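Local coordinates for protein choline kinase (Streptococcus pneumoniae, PDB 4R78) that binds AMP in its nucleotide pocket and, as a kinase of protein kinase-like fold, probably phosphorylates choline with ATP as phosphate donor, at residues A130-T138 against S246-P254. Residues are numbered along the deposited sequence; the frame is centred on the assembly and turned at random.
Sequences APILQTIHT and SHYESDQTP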
ATOM      1  N   ALA A 130      -8.865   5.152  13.562  1.00 16.88           N
ATOM      2  CA  ALA A 130      -8.482   6.567  13.653  1.00 16.72           C
ATOM      3  C   ALA A 130      -7.239   6.772  14.535  1.00 16.74           C
ATOM      4  O   ALA A 130      -6.299   7.441  14.106  1.00 16.56           O
ATOM      5  CB  ALA A 130      -9.653   7.449  14.098  1.00 16.88           C
ATOM      6  N   PRO A 131      -7.212   6.176  15.749  1.00 16.53           N
ATOM      7  CA  PRO A 131      -5.989   6.240  16.556  1.00 16.54           C
ATOM      8  C   PRO A 131      -4.762   5.637  15.870  1.00 16.44           C
ATOM      9  O   PRO A 131      -3.656   6.153  16.039  1.00 16.40           O
ATOM     10  CB  PRO A 131      -6.357   5.442  17.808  1.00 16.55           C
ATOM     11  CG  PRO A 131      -7.820   5.645  17.938  1.00 16.68           C
ATOM     12  CD  PRO A 131      -8.335   5.612  16.527  1.00 16.63           C
ATOM     13  N   ILE A 132      -4.950   4.567  15.096  1.00 16.19           N
ATOM     14  CA  ILE A 132      -3.834   3.966  14.364  1.00 16.03           C
ATOM     15  C   ILE A 132      -3.217   4.961  13.381  1.00 15.92           C
ATOM     16  O   ILE A 132      -1.997   5.112  13.326  1.00 15.71           O
ATOM     17  CB  ILE A 132      -4.234   2.647  13.647  1.00 16.32           C
ATOM     18  CG1 ILE A 132      -4.364   1.506  14.663  1.00 16.50           C
ATOM     19  CG2 ILE A 132      -3.216   2.280  12.552  1.00 16.07           C
ATOM     20  CD1 ILE A 132      -4.976   0.236  14.096  1.00 18.09           C
ATOM     21  N   LEU A 133      -4.062   5.652  12.622  1.00 15.89           N
ATOM     22  CA  LEU A 133      -3.558   6.625  11.658  1.00 16.09           C
ATOM     23  C   LEU A 133      -2.901   7.811  12.356  1.00 15.92           C
ATOM     24  O   LEU A 133      -1.894   8.335  11.881  1.00 15.51           O
ATOM     25  CB  LEU A 133      -4.646   7.070  10.678  1.00 16.21           C
ATOM     26  CG  LEU A 133      -5.109   6.015   9.660  1.00 18.23           C
ATOM     27  CD1 LEU A 133      -5.800   6.690   8.485  1.00 19.19           C
ATOM     28  CD2 LEU A 133      -3.954   5.125   9.183  1.00 20.29           C
ATOM     29  N   GLN A 134      -3.450   8.210  13.503  1.00 16.11           N
ATOM     30  CA  GLN A 134      -2.832   9.254  14.312  1.00 16.23           C
ATOM     31  C   GLN A 134      -1.440   8.823  14.753  1.00 16.05           C
ATOM     32  O   GLN A 134      -0.497   9.611  14.708  1.00 16.05           O
ATOM     33  CB  GLN A 134      -3.670   9.562  15.545  1.00 16.62           C
ATOM     34  CG  GLN A 134      -4.935  10.327  15.259  1.00 17.39           C
ATOM     35  CD  GLN A 134      -5.713  10.621  16.518  1.00 19.72           C
ATOM     36  OE1 GLN A 134      -5.833   9.768  17.397  1.00 21.66           O
ATOM     37  NE2 GLN A 134      -6.251  11.829  16.613  1.00 19.39           N
ATOM     38  N   THR A 135      -1.321   7.565  15.169  1.00 15.95           N
ATOM     39  CA  THR A 135      -0.049   7.023  15.643  1.00 16.10           C
ATOM     40  C   THR A 135       1.042   7.151  14.581  1.00 15.94           C
ATOM     41  O   THR A 135       2.155   7.599  14.874  1.00 16.12           O
ATOM     42  CB  THR A 135      -0.193   5.555  16.102  1.00 16.09           C
ATOM     43  OG1 THR A 135      -0.994   5.502  17.293  1.00 17.03           O
ATOM     44  CG2 THR A 135       1.166   4.934  16.392  1.00 16.42           C
ATOM     45  N   ILE A 136       0.726   6.766  13.348  1.00 15.78           N
ATOM     46  CA  ILE A 136       1.731   6.851  12.294  1.00 15.53           C
ATOM     47  C   ILE A 136       2.030   8.301  11.916  1.00 15.07           C
ATOM     48  O   ILE A 136       3.190   8.685  11.818  1.00 15.23           O
ATOM     49  CB  ILE A 136       1.427   5.949  11.053  1.00 16.14           C
ATOM     50  CG1 ILE A 136       2.496   6.124   9.965  1.00 16.35           C
ATOM     51  CG2 ILE A 136       0.054   6.214  10.486  1.00 16.59           C
ATOM     52  CD1 ILE A 136       3.902   5.715  10.380  1.00 17.56           C
ATOM     53  N   HIS A 137       0.991   9.115  11.749  1.00 14.63           N
ATOM     54  CA  HIS A 137       1.202  10.483  11.283  1.00 14.39           C
ATOM     55  C   HIS A 137       1.867  11.410  12.295  1.00 14.58           C
ATOM     56  O   HIS A 137       2.485  12.398  11.900  1.00 15.44           O
ATOM     57  CB  HIS A 137      -0.090  11.092  10.737  1.00 13.99           C
ATOM     58  CG  HIS A 137      -0.645  10.344   9.566  1.00 13.49           C
ATOM     59  ND1 HIS A 137      -1.974  10.397   9.209  1.00 13.46           N
ATOM     60  CD2 HIS A 137      -0.052   9.498   8.689  1.00 13.15           C
ATOM     61  CE1 HIS A 137      -2.173   9.632   8.149  1.00 13.09           C
ATOM     62  NE2 HIS A 137      -1.022   9.077   7.815  1.00 13.07           N
ATOM     63  N   THR A 138       1.760  11.075  13.580  1.00 14.83           N
ATOM     64  CA  THR A 138       2.392  11.863  14.643  1.00 14.90           C
ATOM     65  C   THR A 138       3.623  11.167  15.238  1.00 15.01           C
ATOM     66  O   THR A 138       4.105  11.559  16.305  1.00 15.22           O
ATOM     67  CB  THR A 138       1.404  12.170  15.790  1.00 14.72           C
ATOM     68  OG1 THR A 138       1.046  10.950  16.451  1.00 15.58           O
ATOM     69  CG2 THR A 138       0.147  12.869  15.269  1.00 15.14           C
ATOM     70  N   SER A 246     -13.689  13.407  12.020  1.00 16.82           N
ATOM     71  CA  SER A 246     -13.949  13.910  13.367  1.00 17.58           C
ATOM     72  C   SER A 246     -13.121  13.173  14.424  1.00 17.64           C
ATOM     73  O   SER A 246     -12.558  13.802  15.322  1.00 18.20           O
ATOM     74  CB  SER A 246     -15.437  13.836  13.701  1.00 17.51           C
ATOM     75  OG  SER A 246     -15.685  14.430  14.961  1.00 19.58           O
ATOM     76  N   HIS A 247     -13.046  11.847  14.297  1.00 17.70           N
ATOM     77  CA  HIS A 247     -12.232  11.005  15.176  1.00 17.71           C
ATOM     78  C   HIS A 247     -10.725  11.262  14.999  1.00 17.15           C
ATOM     79  O   HIS A 247      -9.976  11.321  15.972  1.00 17.04           O
ATOM     80  CB  HIS A 247     -12.508   9.524  14.883  1.00 18.48           C
ATOM     81  CG  HIS A 247     -13.809   9.016  15.423  1.00 20.13           C
ATOM     82  ND1 HIS A 247     -13.877   8.006  16.359  1.00 21.88           N
ATOM     83  CD2 HIS A 247     -15.089   9.353  15.142  1.00 21.24           C
ATOM     84  CE1 HIS A 247     -15.142   7.752  16.641  1.00 22.36           C
ATOM     85  NE2 HIS A 247     -15.899   8.558  15.918  1.00 21.95           N
ATOM     86  N   TYR A 248     -10.296  11.400  13.747  1.00 16.17           N
ATOM     87  CA  TYR A 248      -8.873  11.464  13.410  1.00 15.64           C
ATOM     88  C   TYR A 248      -8.242  12.837  13.656  1.00 15.66           C
ATOM     89  O   TYR A 248      -7.082  12.927  14.074  1.00 15.41           O
ATOM     90  CB  TYR A 248      -8.663  11.019  11.956  1.00 15.08           C
ATOM     91  CG  TYR A 248      -7.314  11.389  11.383  1.00 14.43           C
ATOM     92  CD1 TYR A 248      -6.217  10.532  11.516  1.00 14.36           C
ATOM     93  CD2 TYR A 248      -7.127  12.607  10.726  1.00 14.26           C
ATOM     94  CE1 TYR A 248      -4.977  10.874  10.996  1.00 14.73           C
ATOM     95  CE2 TYR A 248      -5.888  12.961  10.206  1.00 14.24           C
ATOM     96  CZ  TYR A 248      -4.819  12.090  10.347  1.00 13.59           C
ATOM     97  OH  TYR A 248      -3.600  12.440   9.823  1.00 14.71           O
ATOM     98  N   GLU A 249      -9.003  13.891  13.371  1.00 15.76           N
ATOM     99  CA  GLU A 249      -8.537  15.275  13.487  1.00 16.34           C
ATOM    100  C   GLU A 249      -8.046  15.588  14.898  1.00 16.22           C
ATOM    101  O   GLU A 249      -8.702  15.255  15.884  1.00 16.36           O
ATOM    102  CB  GLU A 249      -9.666  16.237  13.106  1.00 16.74           C
ATOM    103  CG  GLU A 249      -9.257  17.688  12.867  1.00 19.17           C
ATOM    104  CD  GLU A 249     -10.452  18.577  12.542  1.00 22.33           C
ATOM    105  OE1 GLU A 249     -11.600  18.183  12.858  1.00 25.33           O
ATOM    106  OE2 GLU A 249     -10.247  19.676  11.982  1.00 24.26           O
ATOM    107  N   SER A 250      -6.872  16.209  14.970  1.00 16.16           N
ATOM    108  CA  SER A 250      -6.313  16.745  16.213  1.00 16.15           C
ATOM    109  C   SER A 250      -5.391  17.897  15.828  1.00 16.18           C
ATOM    110  O   SER A 250      -5.188  18.152  14.640  1.00 15.91           O
ATOM    111  CB  SER A 250      -5.550  15.664  16.988  1.00 16.03           C
ATOM    112  OG  SER A 250      -4.314  15.345  16.368  1.00 16.88           O
ATOM    113  N   ASP A 251      -4.828  18.596  16.808  1.00 16.67           N
ATOM    114  CA  ASP A 251      -3.919  19.692  16.476  1.00 16.99           C
ATOM    115  C   ASP A 251      -2.722  19.209  15.645  1.00 17.29           C
ATOM    116  O   ASP A 251      -2.306  19.881  14.696  1.00 17.41           O
ATOM    117  CB  ASP A 251      -3.433  20.418  17.726  1.00 17.24           C
ATOM    118  CG  ASP A 251      -2.800  21.755  17.401  1.00 17.82           C
ATOM    119  OD1 ASP A 251      -1.557  21.841  17.409  1.00 21.19           O
ATOM    120  OD2 ASP A 251      -3.547  22.706  17.104  1.00 19.63           O
ATOM    121  N   GLN A 252      -2.200  18.034  15.991  1.00 17.64           N
ATOM    122  CA  GLN A 252      -1.053  17.455  15.287  1.00 18.23           C
ATOM    123  C   GLN A 252      -1.442  16.696  14.016  1.00 17.70           C
ATOM    124  O   GLN A 252      -0.578  16.364  13.200  1.00 17.99           O
ATOM    125  CB  GLN A 252      -0.243  16.549  16.220  1.00 18.66           C
ATOM    126  CG  GLN A 252       0.464  17.301  17.341  1.00 21.78           C
ATOM    127  CD  GLN A 252       1.454  16.440  18.105  1.00 25.41           C
ATOM    128  OE1 GLN A 252       2.081  15.536  17.543  1.00 27.87           O
ATOM    129  NE2 GLN A 252       1.605  16.723  19.395  1.00 26.72           N
ATOM    130  N   THR A 253      -2.737  16.431  13.852  1.00 17.05           N
ATOM    131  CA  THR A 253      -3.263  15.812  12.629  1.00 16.53           C
ATOM    132  C   THR A 253      -4.385  16.653  12.008  1.00 16.34           C
ATOM    133  O   THR A 253      -5.548  16.243  12.016  1.00 16.23           O
ATOM    134  CB  THR A 253      -3.749  14.348  12.859  1.00 16.44           C
ATOM    135  OG1 THR A 253      -4.672  14.296  13.957  1.00 16.29           O
ATOM    136  CG2 THR A 253      -2.574  13.422  13.136  1.00 16.87           C
ATOM    137  N   PRO A 254      -4.039  17.838  11.465  1.00 16.18           N
ATOM    138  CA  PRO A 254      -5.065  18.669  10.836  1.00 16.21           C
ATOM    139  C   PRO A 254      -5.619  18.016   9.568  1.00 16.25           C
ATOM    140  O   PRO A 254      -4.963  17.153   8.973  1.00 16.31           O
ATOM    141  CB  PRO A 254      -4.305  19.951  10.485  1.00 16.18           C
ATOM    142  CG  PRO A 254      -2.893  19.508  10.307  1.00 16.22           C
ATOM    143  CD  PRO A 254      -2.700  18.445  11.346  1.00 16.38           C
TER
HETATM  144  O   HOH W   1      -8.491   9.251  17.136  1.00 21.63           O
HETATM  145  O   HOH W   2       2.730  12.896  19.130  1.00 38.97           O
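Y248 enters the side of helix 126-137 as a knob into a hole formed by A130, L133, Q134 and H137, a compact example of how a helix end is locked in the helical lobe of a protein kinase-like fold. With CG anti to the backbone N (chi1 164°), the tyrosine ring lies along the facing helix and carries its hydroxyl toward H137. There Y248 OH and H137 ND1 meet at 2.7 Å in a hydrogen bond that either may donate, and the two rings approach rim to rim with planes 82° apart. The other ring nitrogen, H137 NE2, is hydrogen-bonded to D226 OD2 of helix 223-233, so the imidazole is gripped from both nitrogens and its rotation fixed. P223 and L227 of that same helix also touch the side chains of both residues.

L133 CB packs 3.8 Å from Y248 CE1; nearer the backbone, A130 CB rests 3.6 Å from H247 CB. Q134 and the tyrosine run alongside each other, pointing opposite ways. The extended chain of Q134 brings NE2 to Y248 O at 2.9 Å, a bent bond made from above the carbonyl plane. T253 OG1 donates to that oxygen too, at 2.8 Å, so two side chains satisfy a carbonyl left at the end of helix 238-248. A water that donates to H247 O also donates, weakly, to Q134 OE1.

At the far end the methyls T138 CG2 and T253 CG2 touch at 3.5 Å. T138 OG1, meanwhile, turns back onto the last turn of helix 126-137 and donates to Q134 O at 2.7 Å, reaching that carbonyl from the face opposite T138 N.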